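Major capsid protein (Human herpesvirus 1, PDB 1NO7) forms the main building block of the herpes simplex virus capsid shell, the fragment here being its large protease-resistant upper domain. Local coordinates at residues A167-Y173 with M490-H494; F177-Q181 with A213-D217; V254-T258 with N273-R277. The contacts are given in a common frame with arbitrary orientation. Numbering follows the deposited sequence.

Contact 1: A167-Y173 with M490-H494; sequences AFDDRNY and MAPQH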
# COMPACT_ATOMS: atom_id res chain seq x y z
N ALA A 167 2.56 16.71 -0.44
CA ALA A 167 1.65 15.90 -1.24
C ALA A 167 0.73 15.14 -0.29
O ALA A 167 -0.51 15.24 -0.36
CB ALA A 167 2.44 14.93 -2.11
N PHE A 168 1.34 14.38 0.63
CA PHE A 168 0.59 13.58 1.61
C PHE A 168 -0.33 14.35 2.56
O PHE A 168 -1.37 13.84 2.96
CB PHE A 168 1.56 12.75 2.42
CG PHE A 168 2.02 11.51 1.71
CD1 PHE A 168 3.28 11.45 1.14
CD2 PHE A 168 1.20 10.37 1.69
CE1 PHE A 168 3.74 10.26 0.55
CE2 PHE A 168 1.64 9.19 1.11
CZ PHE A 168 2.92 9.13 0.53
N ASP A 169 0.07 15.56 2.91
CA ASP A 169 -0.73 16.38 3.82
C ASP A 169 -1.75 17.24 3.09
O ASP A 169 -2.57 17.89 3.75
CB ASP A 169 0.17 17.29 4.65
CG ASP A 169 1.28 16.54 5.34
OD1 ASP A 169 1.01 15.45 5.90
OD2 ASP A 169 2.42 17.04 5.33
N ASP A 170 -1.70 17.26 1.76
CA ASP A 170 -2.64 18.07 0.97
C ASP A 170 -4.05 17.46 0.96
O ASP A 170 -4.27 16.36 0.42
CB ASP A 170 -2.14 18.23 -0.47
CG ASP A 170 -3.06 19.10 -1.33
OD1 ASP A 170 -2.75 19.28 -2.53
OD2 ASP A 170 -4.08 19.60 -0.81
N ARG A 171 -4.99 18.20 1.56
CA ARG A 171 -6.39 17.79 1.65
C ARG A 171 -7.12 18.10 0.35
O ARG A 171 -8.23 17.60 0.11
CB ARG A 171 -7.09 18.51 2.81
CG ARG A 171 -6.20 19.47 3.57
CD ARG A 171 -5.29 18.76 4.56
NE ARG A 171 -6.02 18.15 5.67
CZ ARG A 171 -5.46 17.56 6.71
NH1 ARG A 171 -4.13 17.48 6.80
NH2 ARG A 171 -6.21 17.04 7.67
N ASN A 172 -6.50 18.93 -0.50
CA ASN A 172 -7.08 19.33 -1.77
C ASN A 172 -6.37 18.69 -2.95
O ASN A 172 -6.52 19.11 -4.09
CB ASN A 172 -7.02 20.85 -1.92
CG ASN A 172 -7.73 21.57 -0.79
OD1 ASN A 172 -8.92 21.35 -0.54
ND2 ASN A 172 -6.99 22.45 -0.10
N TYR A 173 -5.58 17.67 -2.66
CA TYR A 173 -4.82 16.94 -3.69
C TYR A 173 -5.77 16.52 -4.82
O TYR A 173 -6.68 15.71 -4.61
CB TYR A 173 -4.15 15.73 -3.04
CG TYR A 173 -3.41 14.78 -3.96
CD1 TYR A 173 -2.09 15.04 -4.38
CD2 TYR A 173 -4.01 13.58 -4.36
CE1 TYR A 173 -1.39 14.10 -5.19
CE2 TYR A 173 -3.33 12.64 -5.16
CZ TYR A 173 -2.02 12.90 -5.58
OH TYR A 173 -1.38 11.95 -6.37
N MET A 490 -3.96 8.87 0.59
CA MET A 490 -2.92 9.71 1.30
C MET A 490 -3.41 10.61 2.43
O MET A 490 -3.36 10.24 3.60
CB MET A 490 -2.25 10.63 0.30
CG MET A 490 -1.60 9.95 -0.90
SD MET A 490 -0.08 10.78 -1.42
CE MET A 490 -0.41 12.45 -0.84
N ALA A 491 -3.93 11.78 2.06
CA ALA A 491 -4.50 12.71 3.03
C ALA A 491 -5.96 12.32 2.96
O ALA A 491 -6.35 11.56 2.06
CB ALA A 491 -4.30 14.15 2.56
N PRO A 492 -6.80 12.79 3.90
CA PRO A 492 -8.23 12.45 3.88
C PRO A 492 -9.01 13.58 3.21
O PRO A 492 -9.17 14.65 3.82
CB PRO A 492 -8.55 12.33 5.36
CG PRO A 492 -7.75 13.46 5.95
CD PRO A 492 -6.42 13.39 5.19
N GLN A 493 -9.50 13.37 1.99
CA GLN A 493 -10.24 14.40 1.24
C GLN A 493 -11.52 14.84 1.95
O GLN A 493 -12.04 14.12 2.81
CB GLN A 493 -10.58 13.90 -0.16
CG GLN A 493 -9.40 13.72 -1.12
CD GLN A 493 -8.78 15.04 -1.51
OE1 GLN A 493 -9.48 16.03 -1.74
NE2 GLN A 493 -7.45 15.07 -1.61
N HIS A 494 -12.03 16.02 1.57
CA HIS A 494 -13.25 16.55 2.20
C HIS A 494 -14.40 15.55 2.31
O HIS A 494 -14.90 15.05 1.30
CB HIS A 494 -13.76 17.78 1.48
CG HIS A 494 -15.09 18.26 1.99
ND1 HIS A 494 -15.22 18.99 3.15
CD2 HIS A 494 -16.35 18.08 1.52
CE1 HIS A 494 -16.50 19.25 3.37
NE2 HIS A 494 -17.20 18.70 2.40
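A helix end can seat a distant loop: here a Met-aromatic contact and the packing of A491 join the C-terminal end of helix 158-169 to the loop 490-494, which follows strand 486-489, without a hydrogen bond between them. F168 lays one ring face against M490, SD of M490 lying 3.6 Å from the F168 ring centroid, and V215 packs on both. D169 points away and forms a salt bridge with R374. At D170 the chain leaves helical geometry; OD2 of D170 accepts a hydrogen bond from N of N172 at 2.5 Å, an Asx turn that shapes the bend. The A491 methyl fits here, close to the carbonyls of F168 and D170. R171 spreads its guanidinium over P492, and its NH1 makes a weak hydrogen bond to O of D169. The Q493 side chain lies along R171-Y173. Y173 turns back toward the loop, its OH hydrogen-bonded to O of A213, and its ring meets the same sulfur obliquely: SD of M490 stands 5.2 Å from the Y173 ring centroid.

Contact 2: F177-Q181 with A213-D217; sequences FYLLQ and AFVND
Helix 176-183 is regular over 177-181, with Q181 N hydrogen-bonded to F177 O at 2.7 Å; it meets the connection between helices 195-208 and 218-226, where F214-D217 form a type I beta turn closed by D217 N to F214 O at 3.0 Å. CA atoms come nearest at F177 and F214, 7.2 Å apart. F177, L180 and Q181 direct their CA-to-CB bonds at the turn. F177 (chi1 m, chi2 9°) and F214 (chi1 m, chi2 67°) hold their rings near parallel, planes at 19° and centroids 5.1 Å apart, barely overlapping; CB of L180 and Q181 lie at the F214 ring edge. Q181 (chi1 t, chi2 t, chi3 47°) reaches across: OE1 accepts ND2 of N216 (chi1 p) at 3.2 Å and NE2 donates to OD2 of D217 (chi1 t) at 3.2 Å. N216 ND2 also donates to L488 O; D217, N-cap of helix 218-226, accepts from W287 NE1 and L220 N. In this buried polar cluster beside the F177-F214 packing, the Q181 amide has its acceptor and a donor satisfied.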
# COMPACT_ATOMS: atom_id res chain seq x y z
N PHE A 177 -5.86 12.62 -10.16
CA PHE A 177 -4.66 11.81 -10.00
C PHE A 177 -4.94 10.38 -9.54
O PHE A 177 -4.34 9.43 -10.04
CB PHE A 177 -3.71 12.49 -9.02
CG PHE A 177 -3.17 13.82 -9.51
CD1 PHE A 177 -3.66 14.40 -10.67
CD2 PHE A 177 -2.16 14.48 -8.81
CE1 PHE A 177 -3.15 15.62 -11.12
CE2 PHE A 177 -1.64 15.70 -9.26
CZ PHE A 177 -2.14 16.27 -10.41
N TYR A 178 -5.85 10.22 -8.57
CA TYR A 178 -6.19 8.87 -8.11
C TYR A 178 -6.82 8.09 -9.26
O TYR A 178 -6.34 7.00 -9.61
CB TYR A 178 -7.18 8.89 -6.93
CG TYR A 178 -6.63 9.43 -5.63
CD1 TYR A 178 -6.77 10.78 -5.29
CD2 TYR A 178 -5.96 8.60 -4.72
CE1 TYR A 178 -6.27 11.29 -4.08
CE2 TYR A 178 -5.46 9.10 -3.50
CZ TYR A 178 -5.61 10.45 -3.19
OH TYR A 178 -5.12 10.97 -2.01
N LEU A 179 -7.88 8.65 -9.86
CA LEU A 179 -8.55 7.96 -10.97
C LEU A 179 -7.51 7.64 -12.04
O LEU A 179 -7.50 6.53 -12.59
CB LEU A 179 -9.68 8.80 -11.56
CG LEU A 179 -10.72 9.35 -10.58
CD1 LEU A 179 -10.05 10.49 -9.79
CD2 LEU A 179 -11.97 9.86 -11.32
N LEU A 180 -6.63 8.61 -12.34
CA LEU A 180 -5.59 8.39 -13.33
C LEU A 180 -4.76 7.19 -12.91
O LEU A 180 -4.61 6.22 -13.67
CB LEU A 180 -4.68 9.61 -13.46
CG LEU A 180 -5.14 10.66 -14.48
CD1 LEU A 180 -3.99 11.69 -14.74
CD2 LEU A 180 -5.54 9.92 -15.77
N GLN A 181 -4.23 7.26 -11.68
CA GLN A 181 -3.42 6.18 -11.10
C GLN A 181 -4.20 4.87 -11.18
O GLN A 181 -3.67 3.83 -11.55
CB GLN A 181 -3.09 6.50 -9.64
CG GLN A 181 -2.65 5.28 -8.83
CD GLN A 181 -2.66 5.52 -7.32
OE1 GLN A 181 -3.64 6.06 -6.78
NE2 GLN A 181 -1.60 5.11 -6.64
N ALA A 213 3.73 14.79 -7.65
CA ALA A 213 2.44 14.37 -8.16
C ALA A 213 1.92 13.00 -7.69
O ALA A 213 0.90 12.96 -7.00
CB ALA A 213 2.45 14.42 -9.67
N PHE A 214 2.58 11.90 -8.02
CA PHE A 214 2.01 10.61 -7.61
C PHE A 214 2.73 9.77 -6.53
O PHE A 214 2.69 8.52 -6.60
CB PHE A 214 1.80 9.72 -8.83
CG PHE A 214 0.93 10.35 -9.88
CD1 PHE A 214 1.36 11.47 -10.58
CD2 PHE A 214 -0.33 9.80 -10.17
CE1 PHE A 214 0.57 12.04 -11.57
CE2 PHE A 214 -1.14 10.36 -11.16
CZ PHE A 214 -0.69 11.48 -11.86
N VAL A 215 3.34 10.42 -5.54
CA VAL A 215 4.07 9.71 -4.47
C VAL A 215 3.31 8.58 -3.75
O VAL A 215 3.92 7.76 -3.05
CB VAL A 215 4.48 10.68 -3.39
CG1 VAL A 215 5.36 11.74 -3.97
CG2 VAL A 215 3.22 11.30 -2.79
N ASN A 216 1.98 8.53 -3.91
CA ASN A 216 1.20 7.48 -3.26
C ASN A 216 1.27 6.12 -3.99
O ASN A 216 0.57 5.16 -3.62
CB ASN A 216 -0.26 7.95 -3.09
CG ASN A 216 -1.14 7.59 -4.28
OD1 ASN A 216 -0.98 8.13 -5.39
ND2 ASN A 216 -2.08 6.66 -4.06
N ASP A 217 2.11 6.04 -5.02
CA ASP A 217 2.26 4.80 -5.79
C ASP A 217 3.71 4.64 -6.28
O ASP A 217 4.19 5.43 -7.11
CB ASP A 217 1.33 4.81 -7.00
CG ASP A 217 1.39 3.52 -7.80
OD1 ASP A 217 2.51 3.07 -8.14
OD2 ASP A 217 0.30 2.95 -8.09

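Contact 3: V254-T258 with N273-R277; sequences VDDFT and NHLMR
Helix 234-256 ends in weakly bonded form at 254-256, F257 N still reaching V254 O at 2.9 Å, before T258 becomes extended. Facing it, N273 closes helix 269-273 and H274 is the first residue beyond helical phi/psi. CA atoms pair V254 with H274 at 6.7 Å and T258 with N273 at 6.5 Å. V254 O accepts a second hydrogen bond, from T258 OG1 at 2.9 Å (T258 chi1 m), and OG1 in turn accepts N273 ND2 at 2.6 Å, N273 having chi1 t. That same ND2 makes a weak bond to F257 O, also 2.6 Å, while N273 OD1 has a weak partner in Q589. The C-terminal ends of two successive helices, 234-256 and 269-273, are thus fastened together by a side-chain amide. Beside them V254 (chi1 t) makes a CH-pi contact, CG2 3.5 Å from the H274 ring centroid, and sets CG1 3.5 Å from R277 CG. R277 (chi1, chi2 and chi3 m) brings NH2 to D255 OD1 in a weak, 3.4 Å salt-bridge hydrogen bond.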
# COMPACT_ATOMS: atom_id res chain seq x y z
N VAL A 254 20.07 -3.61 4.42
CA VAL A 254 20.00 -5.03 4.75
C VAL A 254 21.32 -5.73 4.44
O VAL A 254 21.90 -6.36 5.33
CB VAL A 254 18.89 -5.74 3.98
CG1 VAL A 254 19.10 -7.26 4.05
CG2 VAL A 254 17.55 -5.39 4.59
N ASP A 255 21.79 -5.63 3.21
CA ASP A 255 23.04 -6.29 2.83
C ASP A 255 24.22 -5.79 3.68
O ASP A 255 25.22 -6.50 3.85
CB ASP A 255 23.33 -6.05 1.34
CG ASP A 255 22.20 -6.54 0.44
OD1 ASP A 255 21.84 -7.73 0.53
OD2 ASP A 255 21.67 -5.73 -0.35
N ASP A 256 24.08 -4.58 4.22
CA ASP A 256 25.12 -3.98 5.07
C ASP A 256 25.25 -4.68 6.43
O ASP A 256 26.27 -4.56 7.11
CB ASP A 256 24.81 -2.51 5.30
CG ASP A 256 25.36 -1.63 4.21
OD1 ASP A 256 25.01 -0.43 4.21
OD2 ASP A 256 26.14 -2.13 3.37
N PHE A 257 24.20 -5.39 6.82
CA PHE A 257 24.16 -6.10 8.09
C PHE A 257 23.72 -7.55 7.92
O PHE A 257 22.92 -8.07 8.70
CB PHE A 257 23.24 -5.35 9.05
CG PHE A 257 23.73 -3.98 9.40
CD1 PHE A 257 22.84 -2.98 9.75
CD2 PHE A 257 25.09 -3.70 9.42
CE1 PHE A 257 23.29 -1.71 10.12
CE2 PHE A 257 25.56 -2.45 9.79
CZ PHE A 257 24.66 -1.44 10.14
N THR A 258 24.20 -8.16 6.84
CA THR A 258 23.95 -9.57 6.56
C THR A 258 25.34 -10.10 6.22
O THR A 258 26.21 -9.34 5.79
CB THR A 258 23.00 -9.82 5.36
OG1 THR A 258 21.72 -9.23 5.64
CG2 THR A 258 22.81 -11.33 5.14
N ASN A 273 17.61 -12.88 7.59
CA ASN A 273 18.09 -11.79 8.43
C ASN A 273 17.19 -10.52 8.41
O ASN A 273 17.29 -9.68 9.31
CB ASN A 273 19.52 -11.44 8.02
CG ASN A 273 20.06 -10.24 8.76
OD1 ASN A 273 19.84 -10.09 9.96
ND2 ASN A 273 20.78 -9.38 8.05
N HIS A 274 16.33 -10.38 7.39
CA HIS A 274 15.44 -9.20 7.30
C HIS A 274 14.07 -9.45 6.68
O HIS A 274 13.92 -10.26 5.76
CB HIS A 274 16.10 -8.08 6.51
CG HIS A 274 15.47 -6.74 6.74
ND1 HIS A 274 16.09 -5.73 7.44
CD2 HIS A 274 14.26 -6.26 6.38
CE1 HIS A 274 15.30 -4.68 7.50
NE2 HIS A 274 14.18 -4.97 6.86
N LEU A 275 13.07 -8.72 7.17
CA LEU A 275 11.70 -8.90 6.71
C LEU A 275 11.41 -8.38 5.29
O LEU A 275 10.88 -9.13 4.46
CB LEU A 275 10.72 -8.26 7.71
CG LEU A 275 9.23 -8.48 7.41
CD1 LEU A 275 8.91 -9.97 7.27
CD2 LEU A 275 8.40 -7.87 8.53
N MET A 276 11.74 -7.12 5.01
CA MET A 276 11.50 -6.57 3.68
C MET A 276 12.10 -7.52 2.62
O MET A 276 11.40 -7.94 1.70
CB MET A 276 12.08 -5.14 3.54
CG MET A 276 11.51 -4.06 4.53
SD MET A 276 9.68 -3.69 4.40
CE MET A 276 8.92 -5.43 4.75
N ARG A 277 13.37 -7.89 2.75
CA ARG A 277 14.01 -8.78 1.77
C ARG A 277 13.44 -10.19 1.82
O ARG A 277 13.94 -11.09 1.14
CB ARG A 277 15.52 -8.87 2.02
CG ARG A 277 16.23 -7.53 2.08
CD ARG A 277 16.74 -7.05 0.72
NE ARG A 277 17.96 -7.73 0.29
CZ ARG A 277 18.00 -8.97 -0.17
NH1 ARG A 277 16.86 -9.67 -0.28
NH2 ARG A 277 19.17 -9.51 -0.52

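Overall arrangement
Followed from the N terminus, the chain first leaves helix 158-169 through 167-173, whose partner lies more than 300 residues ahead, and enters helix 176-183. Contact 2 then closes a short, mostly helical loop, bringing that helix against the connection between helices 195-208 and 218-226. Further on, contact 3 closes a still smaller loop between the ends of helices 234-256 and 269-273. Only after strand 486-489 does contact 1 close, so its long loop encloses both others, which follow each other in series. Contacts 1 and 2 touch, for instance where M490 CG packs 3.3 Å from N216 CB; contact 3 stands apart, its centre about 33 Å from that of contact 1.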